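Local coordinates for protein nucleoside-diphosphate sugar epimerase (SulA family) (Corynebacterium glutamicum, PDB 3OH8) that probably acts as a nucleotide-sugar epimerase, using a Rossmann-type domain of the NAD-dependent epimerase/dehydratase family, at residues H92-V97 with A123-Q128; D18-K23 with T127-D132; F11-V16 with N71-T76; L104-V109 with Q493-S498; L3-F8 with F448-E453. One frame throughout, in Å; residues are numbered along the deposited sequence.

All five contacts lie around the seven-stranded antiparallel sheet at the N-terminal end of the chain, which with its long helix 119-139 is consistent with a helix-grip (Bet v 1-like) fold. Contacts 1 and 2 share that helix, their centres about 9 Å apart; contacts 2 and 3 share helix 13-21, with about 11 Å between centres. Neighbouring strands 3-9, 102-110, 91-99 and 74-78 serve contacts 5, 4, 1 and 3 in turn. Contact 3 closes before contact 1 opens, and both are nested in the loop closed by contact 5. Contacts 4 and 5 reach across hundreds of residues, so helices late in the chain come back to pack on the N-terminal sheet.

Contact 1: H92-V97 with A123-Q128; sequences HVHNFV and AYRQTQ
The Arg125 guanidinium takes the edge of the His92 imidazole over one face: His92 NE2 sits 3.9 Å above the guanidinium plane, offset toward its rim, and the two planes are 72° apart. Arg125 reaches this spot through a bend at chi3 (50°) that turns the head group toward the strand. Its NH2 also comes to the edge of the second histidine, 3.2 Å from His94 CE1 and near that ring's plane. No hydrogen bond joins the pair; Arg125 NH2 is 3.4 Å from His94 ND1, but the angle is poor. The two imidazoles lie one over the other, His94 NE2 above the centre of the His92 ring, and His94 NE2 is hydrogen-bonded to Asp77. That acid, and Asp107 beside both rings, would probably ease the gathering of basic groups. Strand 91-99 runs here between strands 74-78 and 102-110; Phe75 stacks on His94, Phe122 meets His92, and helix 119-139 sends Arg125 across to the sheet.

Contact 2: D18-K23 with T127-D132; sequences DWHTRK and TQLIED
Leu129 divides its two methyls between two neighbouring aromatic residues of helix 13-21, one at a face and one at an edge. CD2 rests on the Trp19 indole in a CH-pi contact, 3.8 Å from the centroid of the six-membered ring and only 11° off the ring normal. CD1 turns to the edge of the next ring and lies 3.8 Å from His20 CE1, near the imidazole plane. These aromatic groups also pack on each other, because Trp19 CE3 stands above the centre of the His20 ring. His20 is further fixed by a hydrogen bond from ND1 to Val16 O one turn back, while Phe96 meets it edge-to-face. As in a helix-grip fold, which this domain resembles, the long helix lies across the sheet, and here the short helix 13-21 fills in beside it with its Trp19 and His20 side chains. One turn beyond Leu129, Asp132 comes to the indole from the edge instead of the face. Its OD2 is 3.6 Å from Trp19 CZ2, near the ring plane, with the carboxylate turned 68° from the indole. Water 1 bridges the two polar ends, accepting from Trp19 NE1 at 3.0 Å and donating to Asp132 OD2 at 2.7 Å. The same carboxylate makes salt bridges to Arg428 through OD1 and to Arg28 through OD2.

Contact 3: F11-V16 with N71-T76; sequences FPREMV and NGSRFT
A classic beta bulge at Ser73 and Arg74 opens strand 74-78, and the turn leading into it receives Arg13 from the first turn of helix 13-21. Arg13 NH1 donates to Gly72 O at 2.9 Å, with a bent N-H...O angle of 141°. It approaches from above the peptide, 58° out of the carbonyl plane, while the oxygen lies at the guanidinium edge, tilted a little out of its plane. NH1 has a second acceptor in water 2, which lies 3.0 Å from Arg13 NH1 and donates to Asn71 O at 3.1 Å. Gly72 itself has a positive phi, at which a side chain would press on the preceding carbonyl. The sheet enters through the next residue: Ser73 pairs by its backbone with Phe96, so the turn is tied to strand 91-99 as well as to the helix. Ser73 OG comes within 3.2 Å of Arg13 NH1, but its angle is too poor for a hydrogen bond. Extended chi1 (178°) and chi2 carry Arg13 CD to 3.7 Å from Gly72 O, and the bend at chi3 then turns the guanidinium so that NH1 meets that oxygen. On the NE side, Asp98 forms a salt bridge.

Contact 4: L104-V109 with Q493-S498; sequences LITDSV and QSILSS
Thr106 and Ser108 meet Ile495 and Ser498 with no flat group among them, so there is no face or edge to stack on; carbon simply packs against carbon. Alternate residues of strand 102-110 point their side chains at helix 488-511, which runs roughly antiparallel at 147°, with the axes 8.8 Å apart at closest approach. With Thr106 OG1 beside the backbone N (chi1 -56°), the CG2 methyl falls opposite that nitrogen and reaches the helix. There it touches Ser498 CB at 4.0 Å and Ile495 CG2 at 4.2 Å. Further along the strand, Ser108 CB lies against the other branch of the isoleucine, 3.8 Å from Ile495 CG1 and 4.0 Å from Ile495 CD1. The hydroxyls find partners on the neighbouring strand 3-9: Ser108 OG bonds to Thr4 OG1, while Thr106 OG1 and Ser498 OG both bond to Ser6 OG. Since Ser6 has a single hydroxyl proton, it must accept in at least one of its two bonds. The chemistry is therefore divided: short side chains let the helix lie close on the sheet through van der Waals contact alone, and their hydroxyls, those of the strand buried, are satisfied by the edge strand beside it.

Contact 5: L3-F8 with F448-E453; sequences LTTSHF and FAQQQE
Gln450 grips Thr4 and Thr5 with both ends of its amide, on the outermost strand of what is probably a helix-grip sheet. Strand 3-9 has strand 102-110 on one side; along its other side the side chain from helix 448-454 takes a main-chain carbonyl and a threonine hydroxyl. Gln450 NE2 donates to Thr4 O at 2.7 Å, nearly straight at 172°, with the oxygen in the amide plane. Thr5 OG1 gives its proton to Gln450 OE1 at 2.6 Å, coming from above the amide's carbonyl plane, 38° out of it. Two bonds pulling at different atoms fix the rotation of the amide, and Leu3 CD1 closes in beside it at 3.8 Å from Gln450 NE2. Extended from CG onward, the glutamine spans the gap between the backbones, whose nearest CA atoms, those of Thr5 and Gln450, are still 8.0 Å apart. The outward side of the helix is looser: Ala449, Gln452 and Glu453 are exposed, Glu453 is poorly ordered, and the Phe448 ring is not modelled. On the strand side of the amide, water 3 accepts from Ser6 N at 2.8 Å and donates to Gln450 OE1 at 3.1 Å.

Contact 1: H92-V97 with A123-Q128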
# COMPACT_ATOMS: atom_id res chain seq x y z
N HIS A 92 22.94 1.42 -7.32
CA HIS A 92 22.37 1.11 -6.02
C HIS A 92 22.71 -0.32 -5.63
O HIS A 92 22.20 -1.27 -6.22
CB HIS A 92 20.84 1.31 -6.09
CG HIS A 92 20.14 1.13 -4.77
ND1 HIS A 92 20.75 0.61 -3.66
CD2 HIS A 92 18.85 1.40 -4.42
CE1 HIS A 92 19.87 0.56 -2.66
NE2 HIS A 92 18.73 1.03 -3.09
N VAL A 93 23.60 -0.48 -4.66
CA VAL A 93 23.95 -1.80 -4.16
C VAL A 93 23.10 -2.14 -2.93
O VAL A 93 23.00 -1.35 -1.99
CB VAL A 93 25.45 -1.89 -3.77
CG1 VAL A 93 25.77 -3.27 -3.21
CG2 VAL A 93 26.34 -1.57 -4.97
N HIS A 94 22.48 -3.32 -2.96
CA HIS A 94 21.64 -3.81 -1.86
C HIS A 94 22.37 -5.00 -1.24
O HIS A 94 22.47 -6.05 -1.87
CB HIS A 94 20.28 -4.32 -2.35
CG HIS A 94 19.54 -3.37 -3.24
ND1 HIS A 94 18.37 -2.74 -2.87
CD2 HIS A 94 19.78 -2.97 -4.52
CE1 HIS A 94 17.93 -1.99 -3.86
NE2 HIS A 94 18.77 -2.11 -4.87
N ASN A 95 22.85 -4.84 -0.02
CA ASN A 95 23.64 -5.88 0.65
C ASN A 95 22.90 -6.45 1.86
O ASN A 95 22.33 -5.70 2.66
CB ASN A 95 24.98 -5.30 1.11
CG ASN A 95 26.00 -6.37 1.43
OD1 ASN A 95 26.27 -6.68 2.60
ND2 ASN A 95 26.59 -6.95 0.39
N PHE A 96 22.92 -7.78 1.99
CA PHE A 96 22.19 -8.46 3.06
C PHE A 96 23.14 -9.35 3.86
O PHE A 96 23.71 -10.28 3.32
CB PHE A 96 21.13 -9.38 2.45
CG PHE A 96 20.11 -8.67 1.59
CD1 PHE A 96 20.43 -8.28 0.29
CD2 PHE A 96 18.83 -8.44 2.06
CE1 PHE A 96 19.48 -7.65 -0.51
CE2 PHE A 96 17.88 -7.81 1.27
CZ PHE A 96 18.21 -7.41 -0.02
N VAL A 97 23.31 -9.08 5.15
CA VAL A 97 24.07 -10.01 5.99
C VAL A 97 23.26 -10.55 7.16
O VAL A 97 22.26 -9.96 7.54
CB VAL A 97 25.40 -9.41 6.51
CG1 VAL A 97 26.35 -9.15 5.34
CG2 VAL A 97 25.15 -8.15 7.32
N ALA A 123 14.35 6.21 4.01
CA ALA A 123 13.53 6.04 5.20
C ALA A 123 12.26 5.27 4.82
O ALA A 123 11.79 4.41 5.58
CB ALA A 123 13.19 7.40 5.82
N TYR A 124 11.71 5.58 3.65
CA TYR A 124 10.51 4.88 3.16
C TYR A 124 10.79 3.40 2.86
O TYR A 124 10.05 2.52 3.30
CB TYR A 124 9.94 5.54 1.89
CG TYR A 124 8.71 4.82 1.38
CD1 TYR A 124 7.45 5.09 1.93
CD2 TYR A 124 8.81 3.85 0.40
CE1 TYR A 124 6.31 4.42 1.50
CE2 TYR A 124 7.67 3.16 -0.05
CZ TYR A 124 6.43 3.46 0.50
OH TYR A 124 5.31 2.79 0.07
N ARG A 125 11.85 3.14 2.10
CA ARG A 125 12.25 1.78 1.78
C ARG A 125 12.41 0.94 3.05
O ARG A 125 11.94 -0.20 3.11
CB ARG A 125 13.55 1.74 0.96
CG ARG A 125 13.48 2.36 -0.43
CD ARG A 125 14.82 2.18 -1.17
NE ARG A 125 15.28 0.79 -1.12
CZ ARG A 125 15.01 -0.12 -2.04
NH1 ARG A 125 14.31 0.20 -3.12
NH2 ARG A 125 15.43 -1.37 -1.88
N GLN A 126 13.07 1.50 4.07
CA GLN A 126 13.30 0.80 5.34
C GLN A 126 12.00 0.54 6.13
O GLN A 126 11.72 -0.60 6.55
CB GLN A 126 14.30 1.56 6.23
CG GLN A 126 15.66 1.79 5.58
CD GLN A 126 16.57 2.70 6.39
OE1 GLN A 126 17.79 2.70 6.20
NE2 GLN A 126 16.00 3.49 7.30
N THR A 127 11.21 1.58 6.36
CA THR A 127 9.96 1.41 7.11
C THR A 127 9.00 0.49 6.36
O THR A 127 8.36 -0.37 6.97
CB THR A 127 9.27 2.77 7.45
OG1 THR A 127 9.05 3.52 6.25
CG2 THR A 127 10.16 3.59 8.38
N GLN A 128 8.90 0.67 5.05
CA GLN A 128 7.93 -0.11 4.28
C GLN A 128 8.28 -1.59 4.30
O GLN A 128 7.42 -2.45 4.46
CB GLN A 128 7.86 0.38 2.83
CG GLN A 128 6.72 -0.25 2.03
CD GLN A 128 5.36 0.31 2.41
OE1 GLN A 128 5.26 1.34 3.08
NE2 GLN A 128 4.31 -0.34 1.96

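Contact 2: D18-K23 with T127-D132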
# COMPACT_ATOMS: atom_id res chain seq x y z
N ASP A 18 14.32 -13.57 -0.08
CA ASP A 18 13.23 -14.17 -0.82
C ASP A 18 12.18 -13.14 -1.19
O ASP A 18 11.68 -13.11 -2.32
CB ASP A 18 12.58 -15.22 0.06
CG ASP A 18 12.27 -16.48 -0.69
OD1 ASP A 18 13.09 -17.41 -0.60
OD2 ASP A 18 11.21 -16.51 -1.37
N TRP A 19 11.83 -12.29 -0.23
CA TRP A 19 10.79 -11.27 -0.43
C TRP A 19 11.14 -10.34 -1.60
O TRP A 19 10.26 -9.95 -2.40
CB TRP A 19 10.61 -10.49 0.88
CG TRP A 19 9.51 -9.46 0.87
CD1 TRP A 19 8.23 -9.60 1.35
CD2 TRP A 19 9.61 -8.11 0.39
NE1 TRP A 19 7.53 -8.43 1.18
CE2 TRP A 19 8.35 -7.50 0.60
CE3 TRP A 19 10.64 -7.37 -0.21
CZ2 TRP A 19 8.10 -6.18 0.23
CZ3 TRP A 19 10.39 -6.06 -0.57
CH2 TRP A 19 9.13 -5.48 -0.35
N HIS A 20 12.42 -9.98 -1.71
CA HIS A 20 12.90 -9.10 -2.77
C HIS A 20 12.87 -9.75 -4.16
O HIS A 20 12.83 -9.04 -5.18
CB HIS A 20 14.32 -8.60 -2.48
CG HIS A 20 14.39 -7.60 -1.37
ND1 HIS A 20 14.35 -7.96 -0.03
CD2 HIS A 20 14.52 -6.25 -1.39
CE1 HIS A 20 14.44 -6.87 0.72
NE2 HIS A 20 14.53 -5.82 -0.08
N THR A 21 12.89 -11.07 -4.21
CA THR A 21 12.84 -11.78 -5.49
C THR A 21 11.43 -11.88 -6.09
O THR A 21 11.28 -12.21 -7.26
CB THR A 21 13.37 -13.22 -5.37
OG1 THR A 21 12.41 -14.03 -4.68
CG2 THR A 21 14.71 -13.24 -4.61
N ARG A 22 10.39 -11.59 -5.30
CA ARG A 22 9.02 -11.79 -5.77
C ARG A 22 8.46 -10.63 -6.58
O ARG A 22 8.89 -9.49 -6.43
CB ARG A 22 8.09 -12.08 -4.60
CG ARG A 22 8.57 -13.19 -3.69
CD ARG A 22 7.43 -13.82 -2.93
NE ARG A 22 7.88 -14.97 -2.15
CZ ARG A 22 7.97 -14.99 -0.83
NH1 ARG A 22 7.65 -13.91 -0.11
NH2 ARG A 22 8.39 -16.08 -0.21
N LYS A 23 7.49 -10.93 -7.44
CA LYS A 23 6.73 -9.89 -8.12
C LYS A 23 6.10 -8.98 -7.08
O LYS A 23 5.67 -9.43 -6.00
CB LYS A 23 5.64 -10.48 -9.02
CG LYS A 23 6.17 -11.27 -10.20
CD LYS A 23 5.87 -12.75 -10.06
CE LYS A 23 4.41 -13.06 -10.40
NZ LYS A 23 4.14 -12.80 -11.84
N THR A 127 11.21 1.58 6.36
CA THR A 127 9.96 1.41 7.11
C THR A 127 9.00 0.49 6.36
O THR A 127 8.36 -0.37 6.97
CB THR A 127 9.27 2.77 7.45
OG1 THR A 127 9.05 3.52 6.25
CG2 THR A 127 10.16 3.59 8.38
N GLN A 128 8.90 0.67 5.05
CA GLN A 128 7.93 -0.11 4.28
C GLN A 128 8.28 -1.59 4.30
O GLN A 128 7.42 -2.45 4.46
CB GLN A 128 7.86 0.38 2.83
CG GLN A 128 6.72 -0.25 2.03
CD GLN A 128 5.36 0.31 2.41
OE1 GLN A 128 5.26 1.34 3.08
NE2 GLN A 128 4.31 -0.34 1.96
N LEU A 129 9.56 -1.90 4.12
CA LEU A 129 10.02 -3.28 4.17
C LEU A 129 9.69 -3.91 5.51
O LEU A 129 9.14 -5.02 5.57
CB LEU A 129 11.54 -3.35 3.98
CG LEU A 129 12.14 -4.58 3.30
CD1 LEU A 129 13.47 -5.02 3.94
CD2 LEU A 129 11.17 -5.73 3.21
N ILE A 130 10.08 -3.23 6.59
CA ILE A 130 9.91 -3.81 7.91
C ILE A 130 8.43 -3.97 8.24
O ILE A 130 8.01 -5.00 8.78
CB ILE A 130 10.69 -3.02 9.03
CG1 ILE A 130 10.68 -3.80 10.33
CG2 ILE A 130 10.07 -1.66 9.30
CD1 ILE A 130 10.72 -5.29 10.14
N GLU A 131 7.62 -2.98 7.88
CA GLU A 131 6.20 -3.07 8.18
C GLU A 131 5.54 -4.16 7.35
O GLU A 131 4.70 -4.90 7.86
CB GLU A 131 5.49 -1.72 8.00
CG GLU A 131 6.00 -0.66 8.95
CD GLU A 131 5.79 -1.04 10.42
OE1 GLU A 131 4.81 -1.76 10.73
OE2 GLU A 131 6.60 -0.61 11.27
N ASP A 132 5.94 -4.29 6.09
CA ASP A 132 5.40 -5.35 5.24
C ASP A 132 5.67 -6.74 5.80
O ASP A 132 4.78 -7.59 5.83
CB ASP A 132 5.99 -5.26 3.83
CG ASP A 132 5.11 -4.47 2.89
OD1 ASP A 132 4.32 -3.63 3.38
OD2 ASP A 132 5.21 -4.68 1.66
O HOH W 1 4.76 -7.37 1.41

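Contact 3: F11-V16 with N71-T76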
# COMPACT_ATOMS: atom_id res chain seq x y z
N PHE A 11 13.96 -10.44 10.73
CA PHE A 11 13.53 -11.66 10.05
C PHE A 11 14.76 -12.30 9.40
O PHE A 11 15.70 -11.59 9.06
CB PHE A 11 12.44 -11.35 9.01
CG PHE A 11 11.15 -10.92 9.63
CD1 PHE A 11 10.28 -11.86 10.16
CD2 PHE A 11 10.82 -9.57 9.74
CE1 PHE A 11 9.10 -11.47 10.76
CE2 PHE A 11 9.64 -9.17 10.34
CZ PHE A 11 8.78 -10.11 10.85
N PRO A 12 14.75 -13.63 9.23
CA PRO A 12 15.89 -14.38 8.68
C PRO A 12 16.28 -13.88 7.29
O PRO A 12 15.40 -13.54 6.50
CB PRO A 12 15.34 -15.81 8.57
CG PRO A 12 14.26 -15.87 9.62
CD PRO A 12 13.63 -14.51 9.61
N ARG A 13 17.58 -13.84 7.00
CA ARG A 13 18.05 -13.31 5.72
C ARG A 13 17.46 -14.08 4.54
O ARG A 13 17.20 -13.52 3.48
CB ARG A 13 19.59 -13.32 5.66
CG ARG A 13 20.15 -12.83 4.32
CD ARG A 13 21.66 -12.57 4.41
NE ARG A 13 22.40 -13.73 4.93
CZ ARG A 13 23.07 -14.60 4.18
NH1 ARG A 13 23.11 -14.46 2.86
NH2 ARG A 13 23.71 -15.62 4.74
N GLU A 14 17.25 -15.38 4.72
CA GLU A 14 16.64 -16.16 3.65
C GLU A 14 15.22 -15.65 3.32
O GLU A 14 14.84 -15.55 2.15
CB GLU A 14 16.62 -17.63 4.04
CG GLU A 14 16.00 -18.56 3.01
CD GLU A 14 15.84 -19.97 3.55
OE1 GLU A 14 16.62 -20.37 4.43
OE2 GLU A 14 14.91 -20.68 3.10
N MSE A 15 14.44 -15.33 4.34
CA MSE A 15 13.09 -14.79 4.14
C MSE A 15 13.16 -13.39 3.53
O MSE A 15 12.40 -13.05 2.61
CB MSE A 15 12.32 -14.76 5.47
CG MSE A 15 10.96 -14.00 5.47
SE MSE A 15 10.10 -14.04 7.08
CE MSE A 15 10.26 -15.78 7.50
N VAL A 16 14.05 -12.56 4.05
CA VAL A 16 14.16 -11.19 3.56
C VAL A 16 14.60 -11.15 2.10
O VAL A 16 14.01 -10.44 1.28
CB VAL A 16 15.13 -10.36 4.42
CG1 VAL A 16 15.29 -8.96 3.86
CG2 VAL A 16 14.63 -10.31 5.86
N ASN A 71 24.16 -14.44 -4.96
CA ASN A 71 22.91 -15.08 -4.61
C ASN A 71 22.67 -15.09 -3.10
O ASN A 71 23.47 -15.63 -2.33
CB ASN A 71 22.82 -16.50 -5.18
CG ASN A 71 21.41 -17.09 -5.07
OD1 ASN A 71 21.25 -18.30 -4.92
ND2 ASN A 71 20.40 -16.23 -5.15
N GLY A 72 21.58 -14.46 -2.68
CA GLY A 72 21.20 -14.42 -1.29
C GLY A 72 21.87 -13.34 -0.45
O GLY A 72 21.55 -13.22 0.72
N SER A 73 22.77 -12.56 -1.05
CA SER A 73 23.56 -11.58 -0.29
C SER A 73 23.59 -10.19 -0.90
O SER A 73 23.77 -9.20 -0.19
CB SER A 73 25.03 -12.04 -0.12
OG SER A 73 25.09 -13.25 0.61
N ARG A 74 23.48 -10.11 -2.22
CA ARG A 74 23.63 -8.83 -2.88
C ARG A 74 23.00 -8.78 -4.25
O ARG A 74 23.08 -9.74 -5.01
CB ARG A 74 25.11 -8.47 -3.00
CG ARG A 74 25.36 -7.11 -3.64
CD ARG A 74 26.85 -6.78 -3.69
NE ARG A 74 27.40 -6.53 -2.36
CZ ARG A 74 28.65 -6.13 -2.14
NH1 ARG A 74 29.47 -5.93 -3.16
NH2 ARG A 74 29.08 -5.93 -0.90
N PHE A 75 22.32 -7.67 -4.55
CA PHE A 75 21.99 -7.35 -5.94
C PHE A 75 22.20 -5.87 -6.17
O PHE A 75 22.28 -5.11 -5.21
CB PHE A 75 20.59 -7.84 -6.35
CG PHE A 75 19.46 -7.06 -5.74
CD1 PHE A 75 18.89 -7.46 -4.53
CD2 PHE A 75 18.93 -5.95 -6.39
CE1 PHE A 75 17.83 -6.75 -3.97
CE2 PHE A 75 17.86 -5.23 -5.83
CZ PHE A 75 17.31 -5.63 -4.63
N THR A 76 22.34 -5.45 -7.42
CA THR A 76 22.72 -4.07 -7.70
C THR A 76 21.87 -3.49 -8.83
O THR A 76 21.68 -4.14 -9.86
CB THR A 76 24.23 -3.98 -8.10
OG1 THR A 76 25.05 -4.43 -7.01
CG2 THR A 76 24.62 -2.56 -8.44
O HOH W 2 24.14 -16.23 0.64

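Contact 4: L104-V109 with Q493-S498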
# COMPACT_ATOMS: atom_id res chain seq x y z
N LEU A 104 20.72 -7.67 8.40
CA LEU A 104 21.21 -6.30 8.36
C LEU A 104 21.36 -5.95 6.89
O LEU A 104 22.15 -6.57 6.17
CB LEU A 104 22.58 -6.17 9.05
CG LEU A 104 23.18 -4.76 8.94
CD1 LEU A 104 22.31 -3.73 9.65
CD2 LEU A 104 24.60 -4.73 9.47
N ILE A 105 20.57 -4.97 6.44
CA ILE A 105 20.63 -4.54 5.05
C ILE A 105 21.47 -3.28 4.96
O ILE A 105 21.26 -2.32 5.71
CB ILE A 105 19.21 -4.25 4.49
CG1 ILE A 105 18.40 -5.55 4.47
CG2 ILE A 105 19.30 -3.69 3.08
CD1 ILE A 105 16.92 -5.38 4.08
N THR A 106 22.43 -3.29 4.05
CA THR A 106 23.15 -2.06 3.75
C THR A 106 22.84 -1.63 2.33
O THR A 106 23.01 -2.40 1.39
CB THR A 106 24.67 -2.22 3.92
OG1 THR A 106 24.96 -2.68 5.25
CG2 THR A 106 25.37 -0.87 3.68
N ASP A 107 22.37 -0.40 2.20
CA ASP A 107 22.17 0.19 0.88
C ASP A 107 23.31 1.15 0.62
O ASP A 107 23.62 2.01 1.45
CB ASP A 107 20.86 0.97 0.81
CG ASP A 107 19.66 0.07 0.91
OD1 ASP A 107 19.36 -0.64 -0.08
OD2 ASP A 107 19.02 0.07 1.98
N SER A 108 23.93 1.01 -0.54
CA SER A 108 24.97 1.95 -0.95
C SER A 108 24.62 2.45 -2.35
O SER A 108 24.63 1.68 -3.31
CB SER A 108 26.34 1.27 -0.94
OG SER A 108 27.35 2.16 -1.37
N VAL A 109 24.30 3.73 -2.46
CA VAL A 109 24.00 4.29 -3.76
C VAL A 109 25.08 5.30 -4.18
O VAL A 109 25.42 6.21 -3.44
CB VAL A 109 22.59 4.93 -3.82
CG1 VAL A 109 22.41 5.93 -2.71
CG2 VAL A 109 22.37 5.60 -5.18
N GLN A 493 34.32 -0.66 0.78
CA GLN A 493 34.76 -0.10 2.05
C GLN A 493 33.62 0.60 2.78
O GLN A 493 33.47 0.45 4.00
CB GLN A 493 35.95 0.85 1.85
CG GLN A 493 37.22 0.14 1.42
CD GLN A 493 37.60 -0.98 2.37
OE1 GLN A 493 37.81 -0.73 3.56
NE2 GLN A 493 37.66 -2.21 1.87
N SER A 494 32.82 1.37 2.04
CA SER A 494 31.68 2.06 2.65
C SER A 494 30.72 1.06 3.28
O SER A 494 30.22 1.27 4.38
CB SER A 494 30.93 2.92 1.63
OG SER A 494 31.66 4.10 1.33
N ILE A 495 30.46 -0.02 2.56
CA ILE A 495 29.52 -1.03 3.04
C ILE A 495 30.07 -1.72 4.29
O ILE A 495 29.39 -1.81 5.32
CB ILE A 495 29.24 -2.06 1.94
CG1 ILE A 495 28.40 -1.41 0.83
CG2 ILE A 495 28.54 -3.30 2.51
CD1 ILE A 495 28.23 -2.26 -0.40
N LEU A 496 31.31 -2.20 4.21
CA LEU A 496 31.94 -2.84 5.36
C LEU A 496 31.92 -1.92 6.58
O LEU A 496 31.59 -2.33 7.69
CB LEU A 496 33.38 -3.25 5.04
CG LEU A 496 33.56 -4.59 4.31
CD1 LEU A 496 32.50 -4.81 3.23
CD2 LEU A 496 34.97 -4.70 3.73
N SER A 497 32.27 -0.65 6.35
CA SER A 497 32.27 0.33 7.42
C SER A 497 30.88 0.54 8.02
O SER A 497 30.73 0.67 9.23
CB SER A 497 32.84 1.66 6.93
OG SER A 497 32.85 2.60 7.98
N SER A 498 29.86 0.55 7.17
CA SER A 498 28.50 0.76 7.64
C SER A 498 28.05 -0.42 8.52
O SER A 498 27.36 -0.23 9.53
CB SER A 498 27.54 0.97 6.45
OG SER A 498 26.23 1.24 6.92

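Contact 5: L3-F8 with F448-E453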
# COMPACT_ATOMS: atom_id res chain seq x y z
N LEU A 3 25.28 7.90 -0.86
CA LEU A 3 24.76 7.53 0.46
C LEU A 3 24.95 6.06 0.76
O LEU A 3 24.59 5.20 -0.04
CB LEU A 3 23.27 7.88 0.60
CG LEU A 3 22.64 7.59 1.98
CD1 LEU A 3 23.38 8.35 3.09
CD2 LEU A 3 21.15 7.94 2.02
N THR A 4 25.54 5.77 1.91
CA THR A 4 25.57 4.40 2.44
C THR A 4 24.93 4.40 3.82
O THR A 4 25.29 5.20 4.68
CB THR A 4 27.00 3.84 2.53
OG1 THR A 4 27.65 3.95 1.26
CG2 THR A 4 26.96 2.38 2.94
N THR A 5 23.97 3.51 4.02
CA THR A 5 23.25 3.46 5.29
C THR A 5 22.68 2.06 5.51
O THR A 5 22.36 1.35 4.54
CB THR A 5 22.15 4.56 5.37
OG1 THR A 5 21.68 4.68 6.72
CG2 THR A 5 20.95 4.25 4.43
N SER A 6 22.57 1.66 6.77
CA SER A 6 22.15 0.31 7.11
C SER A 6 20.90 0.28 8.00
O SER A 6 20.65 1.22 8.76
CB SER A 6 23.29 -0.45 7.83
OG SER A 6 24.41 -0.65 6.98
N HIS A 7 20.13 -0.80 7.91
CA HIS A 7 18.98 -0.98 8.79
C HIS A 7 18.74 -2.45 9.09
O HIS A 7 18.96 -3.32 8.24
CB HIS A 7 17.71 -0.33 8.21
CG HIS A 7 17.28 -0.89 6.89
ND1 HIS A 7 16.09 -1.56 6.71
CD2 HIS A 7 17.88 -0.86 5.67
CE1 HIS A 7 15.97 -1.92 5.44
NE2 HIS A 7 17.04 -1.51 4.79
N PHE A 8 18.29 -2.73 10.31
CA PHE A 8 18.08 -4.10 10.75
C PHE A 8 16.64 -4.56 10.54
O PHE A 8 15.70 -3.84 10.86
CB PHE A 8 18.42 -4.21 12.24
CG PHE A 8 18.15 -5.56 12.82
CD1 PHE A 8 18.99 -6.63 12.53
CD2 PHE A 8 17.08 -5.76 13.69
CE1 PHE A 8 18.76 -7.89 13.07
CE2 PHE A 8 16.84 -7.02 14.23
CZ PHE A 8 17.67 -8.08 13.92
N PHE A 448 19.76 6.83 13.23
CA PHE A 448 19.38 8.15 13.73
C PHE A 448 20.55 9.11 13.76
O PHE A 448 20.44 10.26 13.32
CB PHE A 448 18.77 8.02 15.13
N ALA A 449 21.68 8.64 14.29
CA ALA A 449 22.88 9.46 14.38
C ALA A 449 23.31 9.97 13.00
O ALA A 449 23.71 11.12 12.85
CB ALA A 449 24.01 8.67 15.03
N GLN A 450 23.22 9.10 12.00
CA GLN A 450 23.58 9.47 10.63
C GLN A 450 22.63 10.52 10.08
O GLN A 450 23.05 11.47 9.41
CB GLN A 450 23.59 8.23 9.72
CG GLN A 450 23.96 8.52 8.27
CD GLN A 450 24.14 7.25 7.46
OE1 GLN A 450 23.55 6.22 7.77
NE2 GLN A 450 24.97 7.31 6.41
N GLN A 451 21.34 10.33 10.36
CA GLN A 451 20.32 11.31 10.02
C GLN A 451 20.73 12.66 10.57
O GLN A 451 20.79 13.65 9.84
CB GLN A 451 18.97 10.88 10.63
CG GLN A 451 17.82 11.86 10.41
CD GLN A 451 17.15 11.70 9.06
OE1 GLN A 451 16.46 12.60 8.58
NE2 GLN A 451 17.35 10.55 8.44
N GLN A 452 21.03 12.69 11.87
CA GLN A 452 21.40 13.93 12.55
C GLN A 452 22.62 14.58 11.92
O GLN A 452 22.67 15.80 11.75
CB GLN A 452 21.62 13.69 14.04
CG GLN A 452 20.33 13.57 14.83
CD GLN A 452 20.55 13.09 16.25
OE1 GLN A 452 21.69 12.82 16.65
NE2 GLN A 452 19.47 12.97 17.02
N GLU A 453 23.60 13.76 11.56
CA GLU A 453 24.84 14.26 10.97
C GLU A 453 24.63 14.84 9.56
O GLU A 453 25.22 15.87 9.22
CB GLU A 453 25.90 13.15 10.94
CG GLU A 453 26.28 12.63 12.33
CD GLU A 453 27.21 11.43 12.27
OE1 GLU A 453 27.37 10.84 11.18
OE2 GLU A 453 27.77 11.07 13.33
O HOH W 3 24.00 3.23 8.60